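Local coordinates for protein betaine aldehyde dehydrogenase (Staphylococcus aureus subsp. aureus COL, PDB 4QTO) that catalyses the NAD-dependent oxidation of betaine aldehyde to glycine betaine, at residues A[396-406]-A[417-425]. Residues are numbered along the deposited sequence; the frame is centred on the assembly and turned at random.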
loop_
_atom_site.group_PDB
_atom_site.type_symbol
_atom_site.label_atom_id
_atom_site.label_comp_id
_atom_site.label_asym_id
_atom_site.label_seq_id
_atom_site.Cartn_x
_atom_site.Cartn_y
_atom_site.Cartn_z
ATOM N N PHE A 396 -27.671 20.339 -33.247
ATOM C CA PHE A 396 -26.743 21.430 -33.481
ATOM C C PHE A 396 -25.598 20.825 -34.303
ATOM O O PHE A 396 -25.117 19.746 -33.978
ATOM C CB PHE A 396 -26.254 22.076 -32.199
ATOM C CG PHE A 396 -25.567 23.391 -32.442
ATOM C CD1 PHE A 396 -26.315 24.555 -32.533
ATOM C CD2 PHE A 396 -24.220 23.453 -32.606
ATOM C CE1 PHE A 396 -25.708 25.768 -32.804
ATOM C CE2 PHE A 396 -23.604 24.665 -32.860
ATOM C CZ PHE A 396 -24.338 25.808 -32.965
ATOM N N GLU A 397 -25.216 21.509 -35.381
ATOM C CA GLU A 397 -24.217 20.958 -36.270
ATOM C C GLU A 397 -22.842 20.826 -35.622
ATOM O O GLU A 397 -22.448 21.684 -34.840
ATOM C CB GLU A 397 -24.059 21.828 -37.494
ATOM C CG GLU A 397 -25.260 21.821 -38.431
ATOM C CD GLU A 397 -25.133 22.855 -39.557
ATOM O OE1 GLU A 397 -24.316 23.824 -39.473
ATOM O OE2 GLU A 397 -25.933 22.733 -40.509
ATOM N N PRO A 398 -22.099 19.764 -35.978
ATOM C CA PRO A 398 -20.725 19.677 -35.468
ATOM C C PRO A 398 -19.955 20.847 -36.048
ATOM O O PRO A 398 -20.067 21.170 -37.256
ATOM C CB PRO A 398 -20.227 18.319 -35.941
ATOM C CG PRO A 398 -21.135 17.948 -37.060
ATOM C CD PRO A 398 -22.476 18.589 -36.768
ATOM N N THR A 399 -19.163 21.479 -35.189
ATOM C CA THR A 399 -18.567 22.761 -35.506
ATOM C C THR A 399 -17.073 22.808 -35.243
ATOM O O THR A 399 -16.591 22.229 -34.251
ATOM C CB THR A 399 -19.263 23.809 -34.603
ATOM O OG1 THR A 399 -20.688 23.761 -34.812
ATOM C CG2 THR A 399 -18.762 25.212 -34.827
ATOM N N VAL A 400 -16.332 23.481 -36.129
ATOM C CA VAL A 400 -14.894 23.700 -35.945
ATOM C C VAL A 400 -14.668 25.224 -35.990
ATOM O O VAL A 400 -15.107 25.906 -36.927
ATOM C CB VAL A 400 -14.032 23.065 -37.048
ATOM C CG1 VAL A 400 -12.549 23.338 -36.790
ATOM C CG2 VAL A 400 -14.300 21.569 -37.143
ATOM N N ILE A 401 -14.002 25.734 -34.957
ATOM C CA ILE A 401 -13.675 27.152 -34.852
ATOM C C ILE A 401 -12.158 27.307 -35.007
ATOM O O ILE A 401 -11.389 26.685 -34.287
ATOM C CB ILE A 401 -14.178 27.739 -33.518
ATOM C CG1 ILE A 401 -15.712 27.581 -33.448
ATOM C CG2 ILE A 401 -13.782 29.199 -33.394
ATOM C CD1 ILE A 401 -16.373 28.104 -32.180
ATOM N N THR A 402 -11.753 28.158 -35.943
ATOM C CA THR A 402 -10.349 28.400 -36.258
ATOM C C THR A 402 -9.956 29.866 -36.063
ATOM O O THR A 402 -10.789 30.709 -35.736
ATOM C CB THR A 402 -10.045 27.996 -37.709
ATOM O OG1 THR A 402 -10.872 28.748 -38.600
ATOM C CG2 THR A 402 -10.288 26.513 -37.933
ATOM N N ASN A 403 -8.668 30.159 -36.258
ATOM C CA ASN A 403 -8.182 31.555 -36.146
ATOM C C ASN A 403 -8.521 32.114 -34.744
ATOM O O ASN A 403 -9.054 33.224 -34.603
ATOM C CB ASN A 403 -8.746 32.447 -37.255
ATOM C CG ASN A 403 -7.949 33.733 -37.441
ATOM O OD1 ASN A 403 -6.764 33.786 -37.139
ATOM N ND2 ASN A 403 -8.601 34.769 -37.978
ATOM N N CYS A 404 -8.275 31.298 -33.727
ATOM C CA CYS A 404 -8.533 31.711 -32.346
ATOM C C CYS A 404 -7.254 31.653 -31.497
ATOM O O CYS A 404 -6.200 31.195 -31.966
ATOM C CB CYS A 404 -9.794 31.064 -31.701
ATOM S SG CYS A 404 -10.391 29.399 -32.018
ATOM N N ASP A 405 -7.308 32.245 -30.308
ATOM C CA ASP A 405 -6.163 32.283 -29.442
ATOM C C ASP A 405 -6.594 32.223 -28.006
ATOM O O ASP A 405 -7.753 32.405 -27.672
ATOM C CB ASP A 405 -5.296 33.497 -29.715
ATOM C CG ASP A 405 -5.920 34.756 -29.258
ATOM O OD1 ASP A 405 -5.803 35.069 -28.055
ATOM O OD2 ASP A 405 -6.423 35.514 -30.123
ATOM N N THR A 406 -5.627 31.931 -27.165
ATOM C CA THR A 406 -5.868 31.681 -25.755
ATOM C C THR A 406 -6.551 32.816 -24.986
ATOM O O THR A 406 -7.189 32.567 -23.956
ATOM C CB THR A 406 -4.551 31.248 -25.078
ATOM O OG1 THR A 406 -4.829 30.618 -23.829
ATOM C CG2 THR A 406 -3.596 32.421 -24.897
ATOM N N GLY A 417 -20.630 21.339 -26.022
ATOM C CA GLY A 417 -21.423 21.063 -27.189
ATOM C C GLY A 417 -20.538 20.496 -28.283
ATOM O O GLY A 417 -19.331 20.297 -28.064
ATOM N N PRO A 418 -21.093 20.334 -29.503
ATOM C CA PRO A 418 -20.333 19.678 -30.579
ATOM C C PRO A 418 -19.479 20.696 -31.288
ATOM O O PRO A 418 -19.716 21.044 -32.453
ATOM C CB PRO A 418 -21.421 19.101 -31.461
ATOM C CG PRO A 418 -22.575 20.020 -31.270
ATOM C CD PRO A 418 -22.515 20.516 -29.856
ATOM N N VAL A 419 -18.507 21.202 -30.551
ATOM C CA VAL A 419 -17.685 22.322 -31.001
ATOM C C VAL A 419 -16.262 22.127 -30.526
ATOM O O VAL A 419 -16.039 21.808 -29.342
ATOM C CB VAL A 419 -18.183 23.625 -30.333
ATOM C CG1 VAL A 419 -17.351 24.829 -30.741
ATOM C CG2 VAL A 419 -19.665 23.877 -30.610
ATOM N N VAL A 420 -15.320 22.338 -31.428
ATOM C CA VAL A 420 -13.893 22.353 -31.090
ATOM C C VAL A 420 -13.273 23.641 -31.602
ATOM O O VAL A 420 -13.749 24.226 -32.572
ATOM C CB VAL A 420 -13.109 21.159 -31.684
ATOM C CG1 VAL A 420 -13.764 19.840 -31.282
ATOM C CG2 VAL A 420 -13.001 21.227 -33.196
ATOM N N THR A 421 -12.227 24.101 -30.911
ATOM C CA THR A 421 -11.406 25.225 -31.367
ATOM C C THR A 421 -10.064 24.630 -31.783
ATOM O O THR A 421 -9.680 23.560 -31.279
ATOM C CB THR A 421 -11.143 26.288 -30.268
ATOM O OG1 THR A 421 -10.609 25.662 -29.083
ATOM C CG2 THR A 421 -12.408 27.018 -29.916
ATOM N N VAL A 422 -9.357 25.309 -32.666
ATOM C CA VAL A 422 -8.051 24.880 -33.127
ATOM C C VAL A 422 -7.061 26.032 -32.959
ATOM O O VAL A 422 -7.275 27.122 -33.523
ATOM C CB VAL A 422 -8.061 24.423 -34.614
ATOM C CG1 VAL A 422 -6.698 23.863 -35.005
ATOM C CG2 VAL A 422 -9.126 23.339 -34.847
ATOM N N GLU A 423 -5.975 25.779 -32.240
ATOM C CA GLU A 423 -4.901 26.741 -32.035
ATOM C C GLU A 423 -3.623 26.092 -32.484
ATOM O O GLU A 423 -3.457 24.872 -32.316
ATOM C CB GLU A 423 -4.703 27.073 -30.552
ATOM C CG GLU A 423 -5.767 27.961 -29.928
ATOM C CD GLU A 423 -5.752 27.821 -28.416
ATOM O OE1 GLU A 423 -5.064 28.598 -27.729
ATOM O OE2 GLU A 423 -6.325 26.816 -27.940
ATOM N N GLY A 424 -2.700 26.894 -32.988
ATOM C CA GLY A 424 -1.404 26.360 -33.369
ATOM C C GLY A 424 -0.360 26.570 -32.281
ATOM O O GLY A 424 -0.493 27.478 -31.437
ATOM N N PHE A 425 0.681 25.738 -32.288
ATOM C CA PHE A 425 1.825 25.921 -31.388
ATOM C C PHE A 425 3.110 25.644 -32.165
ATOM O O PHE A 425 3.126 24.828 -33.092
ATOM C CB PHE A 425 1.764 25.067 -30.142
ATOM C CG PHE A 425 1.868 23.587 -30.387
ATOM C CD1 PHE A 425 3.121 22.983 -30.497
ATOM C CD2 PHE A 425 0.737 22.796 -30.497
ATOM C CE1 PHE A 425 3.227 21.617 -30.711
ATOM C CE2 PHE A 425 0.838 21.434 -30.691
ATOM C CZ PHE A 425 2.086 20.847 -30.798
HETATM O O HOH W 1 -6.934 27.857 -36.215
HETATM O O HOH W 2 -6.013 29.406 -34.421
HETATM O O HOH W 3 -3.432 30.459 -28.724
#
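Thr-399 O accepts two hydrogen bonds, from Val-420 N (3.1 Å, 160° at the hydrogen) and the hydroxyl of Tyr-306, with Val-419 CA 3.4 Å from Thr-399 O as a weaker CA-H...O contact. Thr-399 N in turn donates to Pro-418 O (2.8 Å). Ile-401 likewise bonds through N to Val-420 O (2.8 Å) and through O to Val-422 N (2.9 Å), the residues flanking its partner Thr-421, as in parallel pairing; the strand axes differ by 25°. On one face Ile-401 reaches back over Val-419, its extended chain (chi2 180°) bringing CD1 to 3.7 Å from Val-419 CG1. On the other, Val-400 CG1 meets Val-422 CG2 at 3.9 Å, the two side chains crossing at a slant. Beyond Ile-401 direct pairing gives way to water: two waters link Val-422 O to the amides of Asn-403 and Cys-404, and a third joins Thr-406 N to OE1 of Glu-423, whose OE2 forms a salt bridge with Arg-318. In this beta-alpha-beta crossover the pair lies between strand 377-380, antiparallel beside 399-402, and strand 318-322, parallel beside 419-425; Tyr-306 of helix 294-306 packs on Val-400 and Val-420, Ile-410 of helix 409-412 on Ile-401 and Thr-421.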